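Local coordinates for protein hydrazine synthase beta subunit (Candidatus Kuenenia stuttgartiensis, PDB 5C2V) that forms part of the complex that condenses nitric oxide with ammonium into hydrazine, and may modulate passage of the hydroxylamine intermediate between its partner subunits, at residues F28-N31 and S36-F39; S60-T63 and F68-V71; L244-L249 and T279-D284; N228-I233 and K266-G271. All coordinates share one frame; numbering follows the deposited sequence.

Contact 1: F28-N31 and S36-F39; sequences FISN and SVTF
The ring of Phe28 turns its edge to one face of the Phe39 ring, a T-shaped pair with centroids 5.0 Å apart and planes at 90°. Phe28 CE2 stands over that face toward its rim, while Val37 CG1 lies at the edge of Phe39, in its plane. The two strands form the central hairpin of one four-stranded blade of a beta-propeller, and the phenylalanines sit on the same face as Ser30 and Val37. Leu69 of the next blade touches Phe28, Val37 and Phe39, so the aromatic pair belongs to the interface between blades.

Between the strands, Ile29 and Thr38 exchange backbone bonds in both directions, Ile29 N to Thr38 O and Thr38 N to Ile29 O, each 2.9 Å. The non-hydrogen-bonded pair Ser30-Val37 follows, and there Val37 CA makes a CA-H...O contact with Ile29 O.

A polar link lies on the opposite face. Asn31 CG lies anti to its carbonyl carbon (chi1 -57°), which directs the amide toward Thr38, while Ser36 OG is hydrogen-bonded to Glu50 OE2. Asn31 ND2 donates to Thr38 OG1 over 2.7 Å, and the hydroxyl oxygen lies in the plane of the amide.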
loop_
_atom_site.group_PDB
_atom_site.type_symbol
_atom_site.label_atom_id
_atom_site.label_comp_id
_atom_site.label_asym_id
_atom_site.label_seq_id
_atom_site.Cartn_x
_atom_site.Cartn_y
_atom_site.Cartn_z
ATOM N N PHE B 28 16.026 50.042 -29.036
ATOM C CA PHE B 28 16.134 51.313 -28.333
ATOM C C PHE B 28 16.207 51.087 -26.831
ATOM O O PHE B 28 15.243 50.637 -26.211
ATOM C CB PHE B 28 14.950 52.221 -28.671
ATOM C CG PHE B 28 14.672 52.330 -30.143
ATOM C CD1 PHE B 28 13.789 51.460 -30.761
ATOM C CD2 PHE B 28 15.297 53.298 -30.908
ATOM C CE1 PHE B 28 13.535 51.557 -32.116
ATOM C CE2 PHE B 28 15.045 53.401 -32.262
ATOM C CZ PHE B 28 14.163 52.531 -32.867
ATOM N N ILE B 29 17.357 51.405 -26.248
ATOM C CA ILE B 29 17.570 51.177 -24.827
ATOM C C ILE B 29 17.500 52.477 -24.039
ATOM O O ILE B 29 18.240 53.412 -24.316
ATOM C CB ILE B 29 18.931 50.509 -24.559
ATOM C CG1 ILE B 29 18.987 49.107 -25.170
ATOM C CG2 ILE B 29 19.193 50.446 -23.083
ATOM C CD1 ILE B 29 19.578 49.064 -26.560
ATOM N N SER B 30 16.621 52.535 -23.046
ATOM C CA SER B 30 16.556 53.719 -22.204
ATOM C C SER B 30 17.596 53.597 -21.102
ATOM O O SER B 30 17.536 52.682 -20.288
ATOM C CB SER B 30 15.159 53.893 -21.608
ATOM O OG SER B 30 14.187 54.050 -22.626
ATOM N N ASN B 31 18.552 54.519 -21.081
ATOM C CA ASN B 31 19.588 54.502 -20.059
ATOM C C ASN B 31 19.201 55.412 -18.905
ATOM O O ASN B 31 19.159 56.633 -19.051
ATOM C CB ASN B 31 20.935 54.925 -20.649
ATOM C CG ASN B 31 21.363 54.050 -21.811
ATOM O OD1 ASN B 31 21.120 52.843 -21.818
ATOM N ND2 ASN B 31 22.006 54.656 -22.803
ATOM N N SER B 36 19.873 59.203 -21.512
ATOM C CA SER B 36 19.853 59.123 -22.968
ATOM C C SER B 36 19.289 57.786 -23.437
ATOM O O SER B 36 18.908 56.943 -22.626
ATOM C CB SER B 36 21.261 59.326 -23.532
ATOM O OG SER B 36 22.158 58.353 -23.023
ATOM N N VAL B 37 19.239 57.599 -24.752
ATOM C CA VAL B 37 18.743 56.358 -25.337
ATOM C C VAL B 37 19.738 55.801 -26.351
ATOM O O VAL B 37 20.140 56.494 -27.283
ATOM C CB VAL B 37 17.375 56.556 -26.023
ATOM C CG1 VAL B 37 16.963 55.294 -26.766
ATOM C CG2 VAL B 37 16.316 56.949 -25.004
ATOM N N THR B 38 20.129 54.545 -26.162
ATOM C CA THR B 38 21.090 53.894 -27.044
ATOM C C THR B 38 20.399 53.188 -28.207
ATOM O O THR B 38 19.447 52.429 -28.011
ATOM C CB THR B 38 21.948 52.870 -26.273
ATOM O OG1 THR B 38 22.590 53.516 -25.167
ATOM C CG2 THR B 38 23.005 52.260 -27.183
ATOM N N PHE B 39 20.883 53.451 -29.419
ATOM C CA PHE B 39 20.377 52.789 -30.616
ATOM C C PHE B 39 21.275 51.615 -30.986
ATOM O O PHE B 39 22.497 51.758 -31.040
ATOM C CB PHE B 39 20.292 53.764 -31.796
ATOM C CG PHE B 39 19.191 54.786 -31.683
ATOM C CD1 PHE B 39 18.437 54.906 -30.525
ATOM C CD2 PHE B 39 18.905 55.625 -32.748
ATOM C CE1 PHE B 39 17.429 55.849 -30.431
ATOM C CE2 PHE B 39 17.898 56.566 -32.661
ATOM C CZ PHE B 39 17.158 56.677 -31.502
#

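Contact 2: S60-T63 and F68-V71; sequences SAVT and FLYV
Leu69 reaches across to strand 57-62 from the blade's second strand, and its side chain shows how a propeller hairpin fills one of its faces. From CB the chain rises on the face shared with Ser60, Val62 and Val71, and a first torsion of 179° sets CG anti to the backbone N. CG comes 4.2 Å from Ser60 CB. The CD1 branch then does most of the touching: it lies 3.7 Å from Ser60 CB and 3.7 Å from Val62 CG2, and also meets Ala61 O. Beyond the pair, Leu69 packs on Val82 of strand 78-83, the next strand of its own blade, and Val62 on Thr19 of the blade before.

Beneath these side chains the strands are paired by Ala61 N to Tyr70 O and Tyr70 N to Ala61 O, both 2.9 Å long. The ladder ends at Thr63, whose N donates to Phe68 O over 3.3 Å, nearly straight at 171°. In return Phe68 N reaches Thr63 OG1, a more bent bond of 3.3 Å at 139°. Thr63 CG2 packs on Phe68 CB and approaches Tyr70 CE1 obliquely at 4.0 Å, while the Tyr70 hydroxyl is hydrogen-bonded to Thr128 in the blade beyond.

The chemistry is thus divided: apolar carbon packs both faces of the hairpin against neighbouring blades, Ala61 and Tyr70 meeting Ile102 and Ile104 of the one after, whereas at the turn one threonine oxygen both accepts from Phe68 N and is hydrogen-bonded to Asp65 OD1, so that polar groups there satisfy one another.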
loop_
_atom_site.group_PDB
_atom_site.type_symbol
_atom_site.label_atom_id
_atom_site.label_comp_id
_atom_site.label_asym_id
_atom_site.label_seq_id
_atom_site.Cartn_x
_atom_site.Cartn_y
_atom_site.Cartn_z
ATOM N N SER B 60 10.259 53.619 -23.291
ATOM C CA SER B 60 10.151 54.116 -24.660
ATOM C C SER B 60 9.190 53.285 -25.513
ATOM O O SER B 60 9.048 52.079 -25.310
ATOM C CB SER B 60 11.531 54.158 -25.318
ATOM O OG SER B 60 12.140 52.880 -25.313
ATOM N N ALA B 61 8.541 53.940 -26.472
ATOM C CA ALA B 61 7.651 53.260 -27.410
ATOM C C ALA B 61 7.876 53.760 -28.835
ATOM O O ALA B 61 8.091 54.951 -29.058
ATOM C CB ALA B 61 6.198 53.452 -27.003
ATOM N N VAL B 62 7.820 52.843 -29.796
ATOM C CA VAL B 62 8.064 53.179 -31.195
ATOM C C VAL B 62 6.758 53.293 -31.978
ATOM O O VAL B 62 5.828 52.515 -31.766
ATOM C CB VAL B 62 8.970 52.127 -31.871
ATOM C CG1 VAL B 62 9.388 52.587 -33.261
ATOM C CG2 VAL B 62 10.190 51.849 -31.012
ATOM N N THR B 63 6.692 54.272 -32.876
ATOM C CA THR B 63 5.548 54.424 -33.766
ATOM C C THR B 63 5.508 53.268 -34.765
ATOM O O THR B 63 6.555 52.727 -35.122
ATOM C CB THR B 63 5.597 55.769 -34.523
ATOM O OG1 THR B 63 6.801 55.843 -35.297
ATOM C CG2 THR B 63 5.555 56.933 -33.544
ATOM N N PHE B 68 9.646 57.507 -35.314
ATOM C CA PHE B 68 9.707 58.272 -34.069
ATOM C C PHE B 68 9.805 57.384 -32.832
ATOM O O PHE B 68 9.313 56.257 -32.818
ATOM C CB PHE B 68 8.482 59.183 -33.943
ATOM C CG PHE B 68 8.339 60.176 -35.063
ATOM C CD1 PHE B 68 9.010 61.388 -35.024
ATOM C CD2 PHE B 68 7.526 59.901 -36.151
ATOM C CE1 PHE B 68 8.878 62.303 -36.051
ATOM C CE2 PHE B 68 7.390 60.813 -37.181
ATOM C CZ PHE B 68 8.067 62.016 -37.131
ATOM N N LEU B 69 10.446 57.909 -31.793
ATOM C CA LEU B 69 10.572 57.203 -30.523
ATOM C C LEU B 69 10.125 58.084 -29.361
ATOM O O LEU B 69 10.731 59.121 -29.091
ATOM C CB LEU B 69 12.014 56.741 -30.306
ATOM C CG LEU B 69 12.298 56.001 -28.998
ATOM C CD1 LEU B 69 11.570 54.667 -28.963
ATOM C CD2 LEU B 69 13.794 55.808 -28.803
ATOM N N TYR B 70 9.069 57.666 -28.672
ATOM C CA TYR B 70 8.567 58.414 -27.525
ATOM C C TYR B 70 9.173 57.874 -26.237
ATOM O O TYR B 70 8.881 56.753 -25.825
ATOM C CB TYR B 70 7.040 58.346 -27.460
ATOM C CG TYR B 70 6.329 59.221 -28.469
ATOM C CD1 TYR B 70 6.437 58.977 -29.833
ATOM C CD2 TYR B 70 5.538 60.286 -28.056
ATOM C CE1 TYR B 70 5.785 59.773 -30.756
ATOM C CE2 TYR B 70 4.882 61.088 -28.972
ATOM C CZ TYR B 70 5.009 60.827 -30.320
ATOM O OH TYR B 70 4.358 61.621 -31.236
ATOM N N VAL B 71 10.008 58.687 -25.597
ATOM C CA VAL B 71 10.749 58.258 -24.417
ATOM C C VAL B 71 10.156 58.862 -23.149
ATOM O O VAL B 71 9.783 60.033 -23.130
ATOM C CB VAL B 71 12.237 58.651 -24.528
ATOM C CG1 VAL B 71 13.025 58.104 -23.355
ATOM C CG2 VAL B 71 12.821 58.152 -25.840
#

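Contact 3: L244-L249 and T279-D284; sequences LPLDDL and TILDMD
Leu246 meets strand 277-282 through a single methyl group, and the whole contact across the segments is apolar. Its CD2 lies 3.9 Å from Leu281 CD1, the two side chains crossing at about a right angle. The same CD2 looks toward Thr279 CG2 at 4.4 Å. Leu281 is extended beyond CB, with chi2 at 176°, and this carries CD1 out from its strand to the neighbouring blade. The backbones stay well separated: the nearest CA atoms, of Leu246 and Thr279, are 8.5 Å apart, and the two segments bury 79 Å² between them.

Polar links between the segments are indirect: Thr279 OG1 is hydrogen-bonded to Asp253 OD2, and the backbone N of Asp253 donates to Asp247 OD1, so this one residue connects both sides. Asp248 forms salt bridges with Arg309 and Arg315, a pairing that would favour its charged state. Asp282 is the N-cap of helix 283-291, and its OD1 accepts from Asp284 N over 3.1 Å.

In the propeller, Leu246 follows the outermost strand 241-245 of one blade and bears on the third strand of the next. Ile270 of strand 267-272 also packs on Leu246. Tyr311 of helix 308-311 touches both Leu244 and Leu281, and Leu312 of strand 312-317 flanks Thr279 and Leu281, so the leucine pair lies where two blades and a short helix come together.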
loop_
_atom_site.group_PDB
_atom_site.type_symbol
_atom_site.label_atom_id
_atom_site.label_comp_id
_atom_site.label_asym_id
_atom_site.label_seq_id
_atom_site.Cartn_x
_atom_site.Cartn_y
_atom_site.Cartn_z
ATOM N N LEU B 244 -0.569 32.524 -10.493
ATOM C CA LEU B 244 0.243 31.325 -10.664
ATOM C C LEU B 244 1.672 31.536 -10.171
ATOM O O LEU B 244 2.225 32.624 -10.311
ATOM C CB LEU B 244 0.246 30.899 -12.135
ATOM C CG LEU B 244 -1.114 30.493 -12.708
ATOM C CD1 LEU B 244 -0.987 30.086 -14.168
ATOM C CD2 LEU B 244 -1.732 29.370 -11.887
ATOM N N PRO B 245 2.275 30.485 -9.593
ATOM C CA PRO B 245 3.625 30.563 -9.025
ATOM C C PRO B 245 4.711 30.652 -10.091
ATOM O O PRO B 245 4.552 30.068 -11.159
ATOM C CB PRO B 245 3.744 29.255 -8.240
ATOM C CG PRO B 245 2.859 28.311 -8.978
ATOM C CD PRO B 245 1.692 29.139 -9.438
ATOM N N LEU B 246 5.751 31.441 -9.838
ATOM C CA LEU B 246 6.984 31.372 -10.621
ATOM C C LEU B 246 8.104 30.570 -9.949
ATOM O O LEU B 246 9.177 30.396 -10.527
ATOM C CB LEU B 246 7.487 32.780 -10.938
ATOM C CG LEU B 246 6.645 33.544 -11.960
ATOM C CD1 LEU B 246 6.992 35.023 -11.951
ATOM C CD2 LEU B 246 6.845 32.948 -13.345
ATOM N N ASP B 247 7.859 30.076 -8.738
ATOM C CA ASP B 247 8.942 29.550 -7.907
ATOM C C ASP B 247 8.970 28.029 -7.776
ATOM O O ASP B 247 7.928 27.373 -7.774
ATOM C CB ASP B 247 8.865 30.156 -6.503
ATOM C CG ASP B 247 8.837 31.671 -6.519
ATOM O OD1 ASP B 247 9.629 32.280 -7.269
ATOM O OD2 ASP B 247 8.028 32.256 -5.768
ATOM N N ASP B 248 10.176 27.479 -7.665
ATOM C CA ASP B 248 10.348 26.109 -7.198
ATOM C C ASP B 248 10.307 26.129 -5.675
ATOM O O ASP B 248 10.168 27.193 -5.071
ATOM C CB ASP B 248 11.668 25.505 -7.691
ATOM C CG ASP B 248 11.738 25.404 -9.202
ATOM O OD1 ASP B 248 10.672 25.369 -9.847
ATOM O OD2 ASP B 248 12.861 25.349 -9.747
ATOM N N LEU B 249 10.431 24.962 -5.050
ATOM C CA LEU B 249 10.455 24.903 -3.595
ATOM C C LEU B 249 11.707 25.588 -3.062
ATOM O O LEU B 249 11.626 26.481 -2.221
ATOM C CB LEU B 249 10.398 23.456 -3.103
ATOM C CG LEU B 249 10.443 23.278 -1.582
ATOM C CD1 LEU B 249 9.195 23.852 -0.932
ATOM C CD2 LEU B 249 10.625 21.817 -1.206
ATOM N N THR B 279 12.981 33.967 -17.410
ATOM C CA THR B 279 12.114 32.805 -17.274
ATOM C C THR B 279 11.163 32.698 -18.460
ATOM O O THR B 279 10.355 33.594 -18.710
ATOM C CB THR B 279 11.302 32.854 -15.967
ATOM O OG1 THR B 279 12.172 32.608 -14.855
ATOM C CG2 THR B 279 10.209 31.799 -15.979
ATOM N N ILE B 280 11.274 31.595 -19.193
ATOM C CA ILE B 280 10.436 31.347 -20.358
ATOM C C ILE B 280 9.413 30.258 -20.065
ATOM O O ILE B 280 9.772 29.147 -19.653
ATOM C CB ILE B 280 11.275 30.938 -21.580
ATOM C CG1 ILE B 280 12.453 31.899 -21.762
ATOM C CG2 ILE B 280 10.409 30.890 -22.831
ATOM C CD1 ILE B 280 13.385 31.515 -22.887
ATOM N N LEU B 281 8.143 30.592 -20.285
ATOM C CA LEU B 281 7.030 29.696 -19.986
ATOM C C LEU B 281 6.241 29.319 -21.236
ATOM O O LEU B 281 6.192 30.080 -22.207
ATOM C CB LEU B 281 6.090 30.343 -18.966
ATOM C CG LEU B 281 6.699 30.840 -17.654
ATOM C CD1 LEU B 281 5.642 31.528 -16.806
ATOM C CD2 LEU B 281 7.335 29.690 -16.893
ATOM N N ASP B 282 5.603 28.152 -21.189
ATOM C CA ASP B 282 4.776 27.670 -22.291
ATOM C C ASP B 282 3.348 28.155 -22.075
ATOM O O ASP B 282 2.679 27.742 -21.128
ATOM C CB ASP B 282 4.833 26.141 -22.372
ATOM C CG ASP B 282 4.214 25.590 -23.647
ATOM O OD1 ASP B 282 3.102 26.019 -24.021
ATOM O OD2 ASP B 282 4.847 24.716 -24.277
ATOM N N MET B 283 2.879 29.019 -22.968
ATOM C CA MET B 283 1.618 29.721 -22.757
ATOM C C MET B 283 0.381 28.876 -23.045
ATOM O O MET B 283 -0.702 29.192 -22.565
ATOM C CB MET B 283 1.572 30.995 -23.604
ATOM C CG MET B 283 2.264 32.184 -22.961
ATOM S SD MET B 283 1.550 32.588 -21.354
ATOM C CE MET B 283 -0.116 33.050 -21.819
ATOM N N ASP B 284 0.529 27.822 -23.838
ATOM C CA ASP B 284 -0.594 26.932 -24.114
ATOM C C ASP B 284 -0.824 25.948 -22.969
ATOM O O ASP B 284 -1.942 25.471 -22.762
ATOM C CB ASP B 284 -0.381 26.188 -25.431
ATOM C CG ASP B 284 -0.335 27.123 -26.625
ATOM O OD1 ASP B 284 -1.320 27.863 -26.832
ATOM O OD2 ASP B 284 0.677 27.123 -27.357
#

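Contact 4: N228-I233 and K266-G271; sequences NNVTII and KYLYIG
Val230 and Ile270 mark the nearest approach of the two backbones, with CA atoms 9.1 Å apart. That spacing belongs to sheets stacked face to face, too wide for strands paired within one sheet. The segments run in largely opposed directions yet well inclined to each other, so they come close over a short length.

Side chains bridge the gap. Val230 points at the other strand and fits against two residues, Leu268 and Ile270, which sit two positions apart and therefore project from the same face. Val230 CG2, anti to the backbone N, touches Leu268 CD2 at 4.2 Å, the two side chains sliding past each other in opposite directions. Leu268 has its CG likewise anti to the backbone N (chi1 -177°), which extends its branches toward the valine. Ile270 brings CD1, the end of its longer branch, to Val230 CB at 4.3 Å. Leu246 also packs on Val230, adding a further aliphatic residue to the cluster.

All three touching residues are buried, and their side chains are wholly hydrocarbon. Such packing of branched aliphatic residues between the third strand of one blade and the second strand of the next is the hydrophobic inter-blade layer of a beta-propeller.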
loop_
_atom_site.group_PDB
_atom_site.type_symbol
_atom_site.label_atom_id
_atom_site.label_comp_id
_atom_site.label_asym_id
_atom_site.label_seq_id
_atom_site.Cartn_x
_atom_site.Cartn_y
_atom_site.Cartn_z
ATOM N N ASN B 228 6.905 34.663 -5.609
ATOM C CA ASN B 228 6.895 35.427 -6.848
ATOM C C ASN B 228 5.949 34.816 -7.868
ATOM O O ASN B 228 6.014 33.619 -8.150
ATOM C CB ASN B 228 8.304 35.526 -7.408
ATOM C CG ASN B 228 9.258 36.198 -6.442
ATOM O OD1 ASN B 228 9.425 37.417 -6.464
ATOM N ND2 ASN B 228 9.901 35.402 -5.596
ATOM N N ASN B 229 5.070 35.644 -8.423
ATOM C CA ASN B 229 3.956 35.127 -9.206
ATOM C C ASN B 229 3.679 35.869 -10.508
ATOM O O ASN B 229 3.980 37.056 -10.649
ATOM C CB ASN B 229 2.686 35.135 -8.351
ATOM C CG ASN B 229 2.864 34.403 -7.037
ATOM O OD1 ASN B 229 3.246 34.997 -6.029
ATOM N ND2 ASN B 229 2.588 33.103 -7.042
ATOM N N VAL B 230 3.097 35.141 -11.456
ATOM C CA VAL B 230 2.559 35.725 -12.675
ATOM C C VAL B 230 1.059 35.439 -12.718
ATOM O O VAL B 230 0.623 34.318 -12.448
ATOM C CB VAL B 230 3.255 35.167 -13.939
ATOM C CG1 VAL B 230 3.305 33.646 -13.904
ATOM C CG2 VAL B 230 2.564 35.666 -15.201
ATOM N N THR B 231 0.268 36.459 -13.029
ATOM C CA THR B 231 -1.182 36.318 -13.022
ATOM C C THR B 231 -1.781 36.482 -14.415
ATOM O O THR B 231 -1.515 37.464 -15.109
ATOM C CB THR B 231 -1.837 37.334 -12.067
ATOM O OG1 THR B 231 -1.480 37.016 -10.715
ATOM C CG2 THR B 231 -3.354 37.299 -12.199
ATOM N N ILE B 232 -2.589 35.504 -14.812
ATOM C CA ILE B 232 -3.295 35.546 -16.084
ATOM C C ILE B 232 -4.756 35.920 -15.867
ATOM O O ILE B 232 -5.485 35.223 -15.159
ATOM C CB ILE B 232 -3.222 34.194 -16.818
ATOM C CG1 ILE B 232 -1.777 33.693 -16.876
ATOM C CG2 ILE B 232 -3.816 34.310 -18.212
ATOM C CD1 ILE B 232 -0.841 34.619 -17.620
ATOM N N ILE B 233 -5.179 37.022 -16.475
ATOM C CA ILE B 233 -6.557 37.483 -16.353
ATOM C C ILE B 233 -7.297 37.344 -17.681
ATOM O O ILE B 233 -6.818 37.802 -18.719
ATOM C CB ILE B 233 -6.622 38.952 -15.885
ATOM C CG1 ILE B 233 -6.068 39.087 -14.464
ATOM C CG2 ILE B 233 -8.049 39.479 -15.953
ATOM C CD1 ILE B 233 -6.140 40.497 -13.915
ATOM N N LYS B 266 2.759 31.708 -28.199
ATOM C CA LYS B 266 3.284 30.403 -27.809
ATOM C C LYS B 266 4.018 30.434 -26.470
ATOM O O LYS B 266 3.867 29.526 -25.653
ATOM C CB LYS B 266 4.223 29.861 -28.888
ATOM C CG LYS B 266 3.673 29.942 -30.300
ATOM C CD LYS B 266 4.397 28.974 -31.221
ATOM C CE LYS B 266 4.330 29.437 -32.664
ATOM N NZ LYS B 266 3.490 28.542 -33.506
ATOM N N TYR B 267 4.814 31.476 -26.249
ATOM C CA TYR B 267 5.644 31.553 -25.051
ATOM C C TYR B 267 5.511 32.884 -24.321
ATOM O O TYR B 267 5.150 33.899 -24.917
ATOM C CB TYR B 267 7.115 31.324 -25.407
ATOM C CG TYR B 267 7.402 29.986 -26.044
ATOM C CD1 TYR B 267 7.649 28.864 -25.266
ATOM C CD2 TYR B 267 7.437 29.848 -27.425
ATOM C CE1 TYR B 267 7.916 27.638 -25.844
ATOM C CE2 TYR B 267 7.702 28.627 -28.013
ATOM C CZ TYR B 267 7.941 27.525 -27.217
ATOM O OH TYR B 267 8.206 26.306 -27.798
ATOM N N LEU B 268 5.809 32.869 -23.026
ATOM C CA LEU B 268 5.893 34.105 -22.254
ATOM C C LEU B 268 7.310 34.290 -21.722
ATOM O O LEU B 268 7.918 33.348 -21.209
ATOM C CB LEU B 268 4.887 34.105 -21.103
ATOM C CG LEU B 268 4.840 35.390 -20.271
ATOM C CD1 LEU B 268 4.516 36.588 -21.152
ATOM C CD2 LEU B 268 3.836 35.269 -19.135
ATOM N N TYR B 269 7.832 35.506 -21.851
ATOM C CA TYR B 269 9.196 35.799 -21.420
ATOM C C TYR B 269 9.197 36.785 -20.258
ATOM O O TYR B 269 8.606 37.857 -20.349
ATOM C CB TYR B 269 10.017 36.346 -22.590
ATOM C CG TYR B 269 10.063 35.413 -23.781
ATOM C CD1 TYR B 269 9.042 35.406 -24.722
ATOM C CD2 TYR B 269 11.124 34.535 -23.959
ATOM C CE1 TYR B 269 9.075 34.552 -25.807
ATOM C CE2 TYR B 269 11.167 33.679 -25.045
ATOM C CZ TYR B 269 10.139 33.693 -25.965
ATOM O OH TYR B 269 10.169 32.846 -27.048
ATOM N N ILE B 270 9.862 36.415 -19.168
ATOM C CA ILE B 270 9.858 37.226 -17.954
ATOM C C ILE B 270 11.261 37.568 -17.472
ATOM O O ILE B 270 12.027 36.683 -17.089
ATOM C CB ILE B 270 9.120 36.511 -16.805
ATOM C CG1 ILE B 270 7.672 36.213 -17.194
ATOM C CG2 ILE B 270 9.177 37.348 -15.532
ATOM C CD1 ILE B 270 6.903 35.455 -16.135
ATOM N N GLY B 271 11.599 38.853 -17.494
ATOM C CA GLY B 271 12.831 39.303 -16.882
ATOM C C GLY B 271 12.756 39.139 -15.377
ATOM O O GLY B 271 11.856 39.674 -14.728
#

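Overall arrangement
Contacts 1 and 2 follow each other along the chain, each a hairpin within its own four-stranded blade. Their centres lie 11 Å apart, and they touch where Phe28 CE1 meets Val62 CG2. Contacts 3 and 4 alternate in sequence, and both join the blade of strands 226-234 and 241-245 to that of strands 267-272 and 277-282. Only 7 Å separates their centres; Asn228 O lies 2.8 Å from Leu246 N, and Asn228 N 2.7 Å from Asp247 OD2, both probable hydrogen bonds. The two groups stand on opposite sides of the chain's centre, with centres 24 to 30 Å apart. Together they illustrate the propeller's two levels of construction: hydrogen-bonded strands within blades, apolar side chains between them.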